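Local structure of extracellular ligand-binding receptor (Rhodopseudomonas palustris, 4F06) at residues P185-I190 with I216-K221. The protein binds p-hydroxybenzoate, a lignin-derived aromatic acid, and probably serves as the solute-binding component of an ABC transporter. Numbering follows the deposited sequence. Where two conformers were deposited one is given.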
loop_
_atom_site.group_PDB
_atom_site.type_symbol
_atom_site.label_atom_id
_atom_site.label_comp_id
_atom_site.label_asym_id
_atom_site.label_seq_id
_atom_site.Cartn_x
_atom_site.Cartn_y
_atom_site.Cartn_z
ATOM N N PRO A 185 21.777 -13.884 8.620
ATOM C CA PRO A 185 21.433 -15.280 8.897
ATOM C C PRO A 185 20.291 -15.800 8.024
ATOM O O PRO A 185 20.325 -16.968 7.587
ATOM C CB PRO A 185 21.081 -15.254 10.388
ATOM C CG PRO A 185 21.957 -14.163 10.934
ATOM C CD PRO A 185 21.892 -13.090 9.872
ATOM N N ILE A 186 19.290 -14.964 7.741
ATOM C CA ILE A 186 18.210 -15.369 6.838
ATOM C C ILE A 186 18.748 -15.664 5.448
ATOM O O ILE A 186 18.355 -16.655 4.816
ATOM C CB ILE A 186 17.100 -14.310 6.752
ATOM C CG1 ILE A 186 16.535 -14.089 8.140
ATOM C CG2 ILE A 186 15.978 -14.777 5.844
ATOM C CD1 ILE A 186 16.272 -15.390 8.854
HETATM N N MSE A 187 19.658 -14.819 4.956
HETATM C CA MSE A 187 20.244 -15.080 3.632
HETATM C C MSE A 187 20.988 -16.388 3.582
HETATM O O MSE A 187 20.908 -17.086 2.578
HETATM C CB MSE A 187 21.099 -13.894 3.152
HETATM C CG MSE A 187 20.399 -12.574 3.028
HETATM SE SE MSE A 187 18.807 -12.663 1.894
HETATM C CE MSE A 187 18.010 -11.139 2.643
ATOM N N GLN A 188 21.700 -16.723 4.658
ATOM C CA GLN A 188 22.416 -17.993 4.712
ATOM C C GLN A 188 21.425 -19.154 4.677
ATOM O O GLN A 188 21.685 -20.162 4.030
ATOM C CB GLN A 188 23.293 -18.079 5.965
ATOM C CG GLN A 188 24.136 -19.356 6.019
ATOM C CD GLN A 188 25.086 -19.445 4.830
ATOM O OE1 GLN A 188 25.802 -18.471 4.500
ATOM N NE2 GLN A 188 25.100 -20.604 4.171
ATOM N N ARG A 189 20.308 -19.024 5.392
ATOM C CA ARG A 189 19.290 -20.069 5.412
ATOM C C ARG A 189 18.703 -20.240 3.997
ATOM O O ARG A 189 18.526 -21.368 3.520
ATOM C CB ARG A 189 18.199 -19.711 6.420
ATOM C CG ARG A 189 18.633 -19.943 7.868
ATOM C CD ARG A 189 17.656 -19.351 8.867
ATOM N NE ARG A 189 16.358 -20.024 8.822
ATOM C CZ ARG A 189 15.268 -19.589 9.449
ATOM N NH1 ARG A 189 15.294 -18.458 10.155
ATOM N NH2 ARG A 189 14.146 -20.275 9.349
ATOM N N ILE A 190 18.448 -19.121 3.310
ATOM C CA ILE A 190 17.960 -19.179 1.935
ATOM C C ILE A 190 18.975 -19.845 1.003
ATOM O O ILE A 190 18.581 -20.713 0.187
ATOM C CB ILE A 190 17.533 -17.793 1.454
ATOM C CG1 ILE A 190 16.304 -17.350 2.257
ATOM C CG2 ILE A 190 17.239 -17.846 -0.050
ATOM C CD1 ILE A 190 15.911 -15.884 2.076
ATOM N N ILE A 216 21.778 -8.607 -1.743
ATOM C CA ILE A 216 22.865 -8.272 -2.668
ATOM C C ILE A 216 24.228 -8.538 -2.018
ATOM O O ILE A 216 25.101 -9.186 -2.625
ATOM C CB ILE A 216 22.771 -6.797 -3.073
ATOM C CG1 ILE A 216 21.491 -6.531 -3.875
ATOM C CG2 ILE A 216 24.026 -6.362 -3.838
ATOM C CD1 ILE A 216 21.154 -5.058 -3.950
ATOM N N ASP A 217 24.415 -8.059 -0.784
ATOM C CA ASP A 217 25.769 -8.056 -0.202
ATOM C C ASP A 217 26.243 -9.445 0.215
ATOM O O ASP A 217 27.430 -9.652 0.348
ATOM C CB ASP A 217 25.854 -7.079 0.977
ATOM C CG ASP A 217 25.714 -5.617 0.560
ATOM O OD1 ASP A 217 25.742 -5.280 -0.638
ATOM O OD2 ASP A 217 25.516 -4.772 1.464
ATOM N N ASN A 218 25.303 -10.357 0.482
ATOM C CA ASN A 218 25.603 -11.749 0.719
ATOM C C ASN A 218 25.711 -12.564 -0.543
ATOM O O ASN A 218 25.984 -13.776 -0.471
ATOM C CB ASN A 218 24.652 -12.381 1.729
ATOM C CG ASN A 218 24.846 -11.817 3.119
ATOM O OD1 ASN A 218 24.117 -10.896 3.556
ATOM N ND2 ASN A 218 25.845 -12.322 3.809
ATOM N N GLY A 219 25.569 -11.937 -1.717
ATOM C CA GLY A 219 25.919 -12.641 -2.955
ATOM C C GLY A 219 24.795 -13.432 -3.558
ATOM O O GLY A 219 25.013 -14.097 -4.566
ATOM N N LEU A 220 23.590 -13.415 -2.978
ATOM C CA LEU A 220 22.527 -14.261 -3.530
ATOM C C LEU A 220 22.122 -13.828 -4.928
ATOM O O LEU A 220 21.877 -14.658 -5.801
ATOM C CB LEU A 220 21.308 -14.295 -2.606
ATOM C CG LEU A 220 21.464 -15.192 -1.371
ATOM C CD1 LEU A 220 22.466 -14.611 -0.351
ATOM C CD2 LEU A 220 20.124 -15.420 -0.714
ATOM N N LYS A 221 22.043 -12.508 -5.145
ATOM C CA LYS A 221 21.622 -11.975 -6.427
ATOM C C LYS A 221 22.638 -12.407 -7.512
ATOM O O LYS A 221 22.240 -12.893 -8.596
ATOM C CB LYS A 221 21.517 -10.456 -6.334
ATOM C CG LYS A 221 20.852 -9.850 -7.578
ATOM C CD LYS A 221 20.706 -8.318 -7.380
ATOM C CE LYS A 221 19.807 -7.617 -8.394
ATOM N NZ LYS A 221 20.366 -7.898 -9.729
#
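Leu-220 reaches across to helix 184-193 with both of its methyls, CD1 on Met-187 and CD2 on Met-187 and Ile-190 together, two residues a turn apart. CD1 lies against the root of selenomethionine Met-187, 3.8 Å from its CB, while CD2 meets Ile-190 at its branch methyl, CG2, also at 3.8 Å. Between them the leucine fork straddles the carbonyl of Met-187, whose O is 3.8 Å from CD2 in plain van der Waals contact. The leucine lies obliquely to Met-187 but roughly at a right angle to Ile-190. Met-187 starts out toward the loop and then folds away: CG stands beside its own backbone N (chi1 -59°) and a second bend at chi2, -55°, turns the chain aside, leaving SE 4.0 Å from Leu-220 CD2. Asn-218 adds a looser touch at the margin, its CB 4.1 Å from Met-187 CB, the two side chains crossing nearly square. An alanine in place of Leu-220 would lose both methyls and probably open a gap beside Met-187 and Ile-190. The loop gets here through Gly-219, whose positive phi (89°) closes helix 206-217 in a Schellman motif. In this lobe of the periplasmic binding protein fold, Phe-211 and Ala-214 of that helix pack on Met-187, while Ile-198 of strand 197-201 touches both Ile-190 and Leu-220, so the contact joins two successive helices over the strand that links them.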